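Local coordinates for protein D-galactonate dehydratase family member SEN1436 (Salmonella enterica subsp. enterica serovar Enteritidis, PDB 3TW9) that dehydrates D-gluconate to 2-dehydro-3-deoxy-D-gluconate with low activity in vitro, using one magnesium ion per subunit, as a member of the enolase-like mandelate racemase family, at residues A262-E266 with L288-T294; L311-R315 with L342-R346. One frame throughout, in Å; residues are numbered along the deposited sequence.

Contact 1: residues A262-E266 with L288-T294; sequences AKTLE and LRQQSST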
ATOM      1  N   ALA C 262      15.908  12.851 -23.994  1.00 19.62           N
ATOM      2  CA  ALA C 262      14.579  12.216 -23.938  1.00 19.12           C
ATOM      3  C   ALA C 262      13.752  12.507 -25.201  1.00 23.65           C
ATOM      4  O   ALA C 262      13.172  11.607 -25.815  1.00 19.62           O
ATOM      5  CB  ALA C 262      13.820  12.679 -22.675  1.00 17.88           C
ATOM      6  N   LYS C 263      13.722  13.762 -25.596  1.00 19.63           N
ATOM      7  CA  LYS C 263      13.010  14.157 -26.816  1.00 22.92           C
ATOM      8  C   LYS C 263      13.591  13.520 -28.082  1.00 22.86           C
ATOM      9  O   LYS C 263      12.837  13.013 -28.920  1.00 23.46           O
ATOM     10  CB  LYS C 263      12.949  15.682 -26.958  1.00 22.33           C
ATOM     11  CG  LYS C 263      12.113  16.352 -25.829  1.00 18.82           C
ATOM     12  CD  LYS C 263      12.250  17.892 -25.862  1.00 20.06           C
ATOM     13  CE  LYS C 263      11.576  18.523 -27.080  1.00 23.24           C
ATOM     14  NZ  LYS C 263      11.571  20.017 -27.011  1.00 22.69           N
ATOM     15  N   THR C 264      14.913  13.520 -28.197  1.00 20.57           N
ATOM     16  CA  THR C 264      15.567  12.942 -29.392  1.00 23.46           C
ATOM     17  C   THR C 264      15.395  11.422 -29.507  1.00 32.03           C
ATOM     18  O   THR C 264      15.440  10.878 -30.611  1.00 29.96           O
ATOM     19  CB  THR C 264      17.069  13.306 -29.470  1.00 26.47           C
ATOM     20  OG1 THR C 264      17.763  12.811 -28.321  1.00 40.01           O
ATOM     21  CG2 THR C 264      17.235  14.809 -29.544  1.00 23.46           C
ATOM     22  N   LEU C 265      15.175  10.760 -28.370  1.00 22.99           N
ATOM     23  CA  LEU C 265      15.033   9.290 -28.310  1.00 23.95           C
ATOM     24  C   LEU C 265      13.601   8.801 -28.414  1.00 25.74           C
ATOM     25  O   LEU C 265      13.374   7.593 -28.467  1.00 25.35           O
ATOM     26  CB  LEU C 265      15.670   8.737 -27.043  1.00 22.48           C
ATOM     27  CG  LEU C 265      17.196   8.907 -26.890  1.00 22.37           C
ATOM     28  CD1 LEU C 265      17.663   8.350 -25.584  1.00 26.97           C
ATOM     29  CD2 LEU C 265      17.966   8.244 -28.048  1.00 26.45           C
ATOM     30  N   GLU C 266      12.635   9.726 -28.420  1.00 20.47           N
ATOM     31  CA  GLU C 266      11.210   9.378 -28.626  1.00 22.99           C
ATOM     32  C   GLU C 266      10.941   8.441 -29.796  1.00 25.26           C
ATOM     33  O   GLU C 266      10.241   7.455 -29.636  1.00 24.20           O
ATOM     34  CB  GLU C 266      10.356  10.639 -28.788  1.00 23.16           C
ATOM     35  CG  GLU C 266       9.858  11.142 -27.467  1.00 25.30           C
ATOM     36  CD  GLU C 266       9.086  12.437 -27.525  1.00 24.52           C
ATOM     37  OE1 GLU C 266       8.317  12.699 -28.482  1.00 25.13           O
ATOM     38  OE2 GLU C 266       9.255  13.203 -26.563  1.00 22.19           O
ATOM     39  N   LEU C 288      10.903  18.394 -17.846  1.00 16.33           N
ATOM     40  CA  LEU C 288      11.042  17.218 -18.717  1.00 15.08           C
ATOM     41  C   LEU C 288       9.671  16.710 -19.180  1.00 17.87           C
ATOM     42  O   LEU C 288       9.467  16.405 -20.372  1.00 18.30           O
ATOM     43  CB  LEU C 288      11.841  16.078 -18.033  1.00 14.98           C
ATOM     44  CG  LEU C 288      12.231  14.906 -18.975  1.00 19.32           C
ATOM     45  CD1 LEU C 288      13.565  14.295 -18.545  1.00 22.36           C
ATOM     46  CD2 LEU C 288      11.164  13.778 -19.064  1.00 24.60           C
ATOM     47  N   ARG C 289       8.726  16.630 -18.250  1.00 19.20           N
ATOM     48  CA  ARG C 289       7.414  16.006 -18.545  1.00 20.81           C
ATOM     49  C   ARG C 289       6.392  16.907 -19.264  1.00 19.75           C
ATOM     50  O   ARG C 289       5.341  16.435 -19.712  1.00 18.92           O
ATOM     51  CB  ARG C 289       6.828  15.375 -17.272  1.00 17.81           C
ATOM     52  CG  ARG C 289       7.730  14.334 -16.627  1.00 19.09           C
ATOM     53  CD  ARG C 289       7.704  13.024 -17.379  1.00 12.69           C
ATOM     54  NE  ARG C 289       6.629  12.182 -16.906  1.00 17.17           N
ATOM     55  CZ  ARG C 289       6.530  10.883 -17.196  1.00 16.81           C
ATOM     56  NH1 ARG C 289       7.370  10.334 -18.050  1.00 17.49           N
ATOM     57  NH2 ARG C 289       5.551  10.150 -16.666  1.00 15.19           N
ATOM     58  N   GLN C 290       6.722  18.197 -19.384  1.00 18.21           N
ATOM     59  CA  GLN C 290       5.996  19.127 -20.255  1.00 23.14           C
ATOM     60  C   GLN C 290       6.347  18.921 -21.728  1.00 18.42           C
ATOM     61  O   GLN C 290       5.620  19.385 -22.611  1.00 20.45           O
ATOM     62  CB  GLN C 290       6.324  20.565 -19.888  1.00 22.20           C
ATOM     63  CG  GLN C 290       5.760  20.984 -18.557  1.00 27.67           C
ATOM     64  CD  GLN C 290       6.281  22.356 -18.075  1.00 30.45           C
ATOM     65  OE1 GLN C 290       7.319  22.882 -18.536  1.00 32.50           O
ATOM     66  NE2 GLN C 290       5.563  22.928 -17.124  1.00 41.55           N
ATOM     67  N   GLN C 291       7.462  18.245 -21.982  1.00 18.78           N
ATOM     68  CA  GLN C 291       8.010  18.185 -23.324  1.00 21.01           C
ATOM     69  C   GLN C 291       8.167  16.788 -23.928  1.00 21.06           C
ATOM     70  O   GLN C 291       7.960  16.634 -25.121  1.00 23.90           O
ATOM     71  CB  GLN C 291       9.339  18.919 -23.389  1.00 25.84           C
ATOM     72  CG  GLN C 291       9.204  20.395 -23.069  1.00 26.29           C
ATOM     73  CD  GLN C 291      10.457  21.179 -23.376  1.00 23.00           C
ATOM     74  OE1 GLN C 291      11.193  20.849 -24.317  1.00 21.30           O
ATOM     75  NE2 GLN C 291      10.725  22.220 -22.565  1.00 18.69           N
ATOM     76  N   SER C 292       8.579  15.799 -23.132  1.00 20.48           N
ATOM     77  CA  SER C 292       8.881  14.468 -23.676  1.00 21.59           C
ATOM     78  C   SER C 292       7.929  13.359 -23.225  1.00 19.29           C
ATOM     79  O   SER C 292       7.403  13.376 -22.110  1.00 19.64           O
ATOM     80  CB  SER C 292      10.342  14.060 -23.378  1.00 19.88           C
ATOM     81  OG  SER C 292      10.665  12.793 -23.997  1.00 23.36           O
ATOM     82  N   SER C 293       7.741  12.391 -24.113  1.00 17.98           N
ATOM     83  CA  SER C 293       6.874  11.248 -23.885  1.00 18.64           C
ATOM     84  C   SER C 293       7.684   9.962 -23.903  1.00 18.19           C
ATOM     85  O   SER C 293       7.101   8.889 -23.900  1.00 18.27           O
ATOM     86  CB  SER C 293       5.784  11.167 -24.953  1.00 18.57           C
ATOM     87  OG  SER C 293       6.347  11.205 -26.243  1.00 20.29           O
ATOM     88  N   THR C 294       9.010  10.079 -23.919  1.00 17.35           N
ATOM     89  CA  THR C 294       9.877   8.889 -23.682  1.00 15.70           C
ATOM     90  C   THR C 294       9.642   8.406 -22.250  1.00 19.55           C
ATOM     91  O   THR C 294       9.698   9.227 -21.345  1.00 19.58           O
ATOM     92  CB  THR C 294      11.356   9.254 -23.877  1.00 15.77           C
ATOM     93  OG1 THR C 294      11.575   9.526 -25.272  1.00 19.29           O
ATOM     94  CG2 THR C 294      12.260   8.134 -23.414  1.00 24.68           C
TER
HETATM   95  O   HOH W   1      11.879   6.368 -26.515  1.00 25.91           O

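Contact 2: residues L311-R315 with L342-R346; sequences LIDNR and LNGVR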
ATOM      1  N   LEU C 311       7.486  12.903  -7.146  1.00 21.50           N
ATOM      2  CA  LEU C 311       7.546  12.344  -8.515  1.00 22.81           C
ATOM      3  C   LEU C 311       6.338  11.456  -8.817  1.00 22.53           C
ATOM      4  O   LEU C 311       5.745  11.534  -9.905  1.00 21.50           O
ATOM      5  CB  LEU C 311       8.837  11.527  -8.714  1.00 18.59           C
ATOM      6  CG  LEU C 311      10.118  12.341  -8.529  1.00 16.97           C
ATOM      7  CD1 LEU C 311      11.330  11.474  -8.875  1.00 25.07           C
ATOM      8  CD2 LEU C 311      10.124  13.610  -9.381  1.00 19.87           C
ATOM      9  N   ILE C 312       5.975  10.614  -7.859  1.00 17.25           N
ATOM     10  CA  ILE C 312       4.852   9.687  -8.082  1.00 19.45           C
ATOM     11  C   ILE C 312       3.512  10.443  -7.957  1.00 21.83           C
ATOM     12  O   ILE C 312       2.620  10.209  -8.771  1.00 22.31           O
ATOM     13  CB  ILE C 312       4.968   8.415  -7.215  1.00 17.69           C
ATOM     14  CG1 ILE C 312       6.202   7.623  -7.669  1.00 23.34           C
ATOM     15  CG2 ILE C 312       3.749   7.497  -7.396  1.00 18.85           C
ATOM     16  CD1 ILE C 312       6.553   6.517  -6.780  1.00 25.17           C
ATOM     17  N   ASP C 313       3.442  11.403  -7.013  1.00 27.26           N
ATOM     18  CA  ASP C 313       2.273  12.295  -6.791  1.00 24.89           C
ATOM     19  C   ASP C 313       1.867  13.071  -7.996  1.00 20.61           C
ATOM     20  O   ASP C 313       0.665  13.360  -8.182  1.00 20.43           O
ATOM     21  CB  ASP C 313       2.506  13.312  -5.605  1.00 15.40           C
ATOM     22  CG  ASP C 313       2.084  12.741  -4.270  1.00 20.58           C
ATOM     23  OD1 ASP C 313       1.513  11.662  -4.280  1.00 34.87           O
ATOM     24  OD2 ASP C 313       2.327  13.366  -3.225  1.00 30.46           O
ATOM     25  N   ASN C 314       2.859  13.432  -8.810  1.00 17.79           N
ATOM     26  CA  ASN C 314       2.624  14.269  -9.955  1.00 18.60           C
ATOM     27  C   ASN C 314       2.843  13.526 -11.249  1.00 20.32           C
ATOM     28  O   ASN C 314       2.897  14.149 -12.310  1.00 19.95           O
ATOM     29  CB  ASN C 314       3.514  15.505  -9.897  1.00 19.21           C
ATOM     30  CG  ASN C 314       3.082  16.454  -8.810  1.00 25.74           C
ATOM     31  OD1 ASN C 314       2.037  17.090  -8.927  1.00 24.82           O
ATOM     32  ND2 ASN C 314       3.859  16.532  -7.736  1.00 24.03           N
ATOM     33  N   ARG C 315       3.006  12.204 -11.134  1.00 16.34           N
ATOM     34  CA  ARG C 315       3.154  11.308 -12.310  1.00 13.67           C
ATOM     35  C   ARG C 315       4.299  11.764 -13.231  1.00 21.74           C
ATOM     36  O   ARG C 315       4.152  11.871 -14.460  1.00 18.43           O
ATOM     37  CB  ARG C 315       1.791  11.131 -13.009  1.00 17.05           C
ATOM     38  CG  ARG C 315       0.826  10.303 -12.110  1.00 16.72           C
ATOM     39  CD  ARG C 315      -0.663  10.501 -12.396  1.00 24.90           C
ATOM     40  NE  ARG C 315      -1.086  11.870 -12.112  1.00 18.09           N
ATOM     41  CZ  ARG C 315      -1.164  12.417 -10.895  1.00 19.29           C
ATOM     42  NH1 ARG C 315      -0.911  11.725  -9.785  1.00 24.08           N
ATOM     43  NH2 ARG C 315      -1.515  13.686 -10.783  1.00 22.41           N
ATOM     44  N   LEU C 342      -1.569   3.109  -7.607  1.00 14.48           N
ATOM     45  CA  LEU C 342      -2.721   4.001  -7.642  0.50 16.78           C
ATOM     46  C   LEU C 342      -2.459   5.198  -8.552  1.00 16.07           C
ATOM     47  O   LEU C 342      -3.404   5.820  -9.034  1.00 16.81           O
ATOM     48  CB  LEU C 342      -3.133   4.434  -6.230  0.50 15.77           C
ATOM     49  CG  LEU C 342      -3.719   3.222  -5.491  0.50 18.61           C
ATOM     50  CD1 LEU C 342      -3.859   3.448  -3.978  0.50 15.68           C
ATOM     51  CD2 LEU C 342      -5.038   2.793  -6.117  0.50 17.11           C
ATOM     52  N   ASN C 343      -1.174   5.488  -8.783  1.00 15.36           N
ATOM     53  CA  ASN C 343      -0.749   6.525  -9.741  1.00 18.85           C
ATOM     54  C   ASN C 343      -0.397   5.982 -11.120  1.00 17.06           C
ATOM     55  O   ASN C 343       0.118   6.713 -11.937  1.00 19.32           O
ATOM     56  CB  ASN C 343       0.431   7.306  -9.155  1.00 23.18           C
ATOM     57  CG  ASN C 343      -0.027   8.306  -8.117  1.00 24.94           C
ATOM     58  OD1 ASN C 343      -0.656   9.291  -8.479  1.00 19.13           O
ATOM     59  ND2 ASN C 343       0.227   8.030  -6.823  1.00 19.85           N
ATOM     60  N   GLY C 344      -0.666   4.702 -11.385  1.00 17.33           N
ATOM     61  CA  GLY C 344      -0.312   4.109 -12.718  1.00 17.45           C
ATOM     62  C   GLY C 344       1.195   4.011 -13.009  1.00 18.67           C
ATOM     63  O   GLY C 344       1.597   3.895 -14.155  1.00 21.25           O
ATOM     64  N   VAL C 345       2.016   4.101 -11.966  1.00 16.58           N
ATOM     65  CA  VAL C 345       3.474   4.013 -12.068  1.00 15.75           C
ATOM     66  C   VAL C 345       3.857   2.536 -11.814  1.00 15.09           C
ATOM     67  O   VAL C 345       3.299   1.890 -10.920  1.00 16.57           O
ATOM     68  CB  VAL C 345       4.148   4.988 -11.076  1.00 17.88           C
ATOM     69  CG1 VAL C 345       5.646   4.785 -11.018  1.00 18.04           C
ATOM     70  CG2 VAL C 345       3.814   6.495 -11.469  1.00 18.90           C
ATOM     71  N   ARG C 346       4.781   1.995 -12.614  1.00 16.72           N
ATOM     72  CA  ARG C 346       5.127   0.574 -12.456  1.00 18.94           C
ATOM     73  C   ARG C 346       6.475   0.357 -11.739  1.00 18.33           C
ATOM     74  O   ARG C 346       7.289   1.277 -11.605  1.00 17.70           O
ATOM     75  CB  ARG C 346       5.067  -0.116 -13.833  1.00 18.24           C
ATOM     76  CG  ARG C 346       3.654  -0.024 -14.424  1.00 19.97           C
ATOM     77  CD  ARG C 346       3.427  -1.041 -15.527  1.00 15.43           C
ATOM     78  NE  ARG C 346       4.360  -0.842 -16.661  1.00 18.33           N
ATOM     79  CZ  ARG C 346       4.473  -1.737 -17.649  1.00 23.70           C
ATOM     80  NH1 ARG C 346       3.714  -2.832 -17.615  1.00 28.28           N
ATOM     81  NH2 ARG C 346       5.292  -1.552 -18.659  1.00 21.58           N
TER

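Contact 1: residues A262-E266 with L288-T294
S292 turns its OG anti to the backbone N (chi1 -176°), and E266 runs extended beyond CG, which brings hydroxyl and carboxylate together where segments of two neighbouring helices of the enolase-type (beta/alpha)-barrel, 255-265 and 285-291, meet, the second with the loop that follows it. S292 OG donates to E266 OE2 over 3.0 Å, meeting the anti lone pair of OE2, away from OE1. The same oxygen receives a second donor, the backbone N of S293, also at 3.0 Å; this nearly straight bond (161°) arrives from above the carboxylate plane, 64° out of it. Two donors from different directions should limit how freely the carboxylate can turn. S292 OG also accepts from the backbone N of T294, an ST turn that holds the hydroxyl in place while it serves the glutamate. Deeper in, T294 OG1 donates to the backbone O of A262 at 2.7 Å, tilted out of the carbonyl plane, a side-chain bond to a backbone carbonyl of helix 255-265. OG1 also lies beside the aliphatic part of E266, 3.2 Å from CG. A262 sets its CB against the S292 side chain, 3.4 Å from OG, and more loosely against L288 CD1. The buried side continues into the barrel wall, where A262, L265 and T294 all touch L273 of strand 272-274; T294 lies about 9 Å, side chain to side chain, from the magnesium ligand E274. On the exposed side, K263 NZ donates to the amide oxygen OE1 of Q291 at 2.8 Å. Nearer the backbone, K263 CG packs against S292 CB.

Contact 2: residues L311-R315 with L342-R346
N343 OD1 is gripped by two cations: R315 NH1 donates to it over 2.8 Å, and K309 NZ of the second subunit donates as well. The site lies in the enolase-type (beta/alpha)-barrel, where two helices each end in a Schellman motif, with R315 and G344 as the positive-phi C-prime residues. The bond from R315 is bent (131° at the hydrogen), but N343 OD1 sits at the guanidinium edge, only 10° out of its plane, and guanidinium and amide planes lie 15° apart. The arginine chain bends at chi3, and its NH1 also makes a weak hydrogen bond to the backbone O of D313, within its own segment. The other end of the amide is held too: N343 ND2 donates to Y339 O and is bonded to Y339 OH of the second subunit, which should fix the rotation of the side chain. Beside the amide, I312 lays CG2 3.6 Å from N343 ND2 and 3.8 Å from N343 CB, adding an apolar flank that continues into L336 and Y339 of helix 330-342. V345, also buried and just before strand 346-347, brings its CG2 to 4.2 Å from I312 CG2.

Overall arrangement
Both contacts lie on the helical layer of the same barrel, in series along the chain, with centres about 17 Å apart. Contact 1 joins helices 255-265 and 285-291 and the loop after the latter, and grades from a buried edge against strand 272-274 to an exposed lysine-glutamine pair; no other chain of the assembly touches it. Contact 2, the more buried, joins the ends of helices 305-313 and 330-342 and meets the second subunit. Contact 1 uses hydroxyls, a carboxylate and a lysine-amide bond within one chain; contact 2 uses an amide bonded by cations of two chains. Between them, R289 NH2 makes a probable hydrogen bond to R315 O.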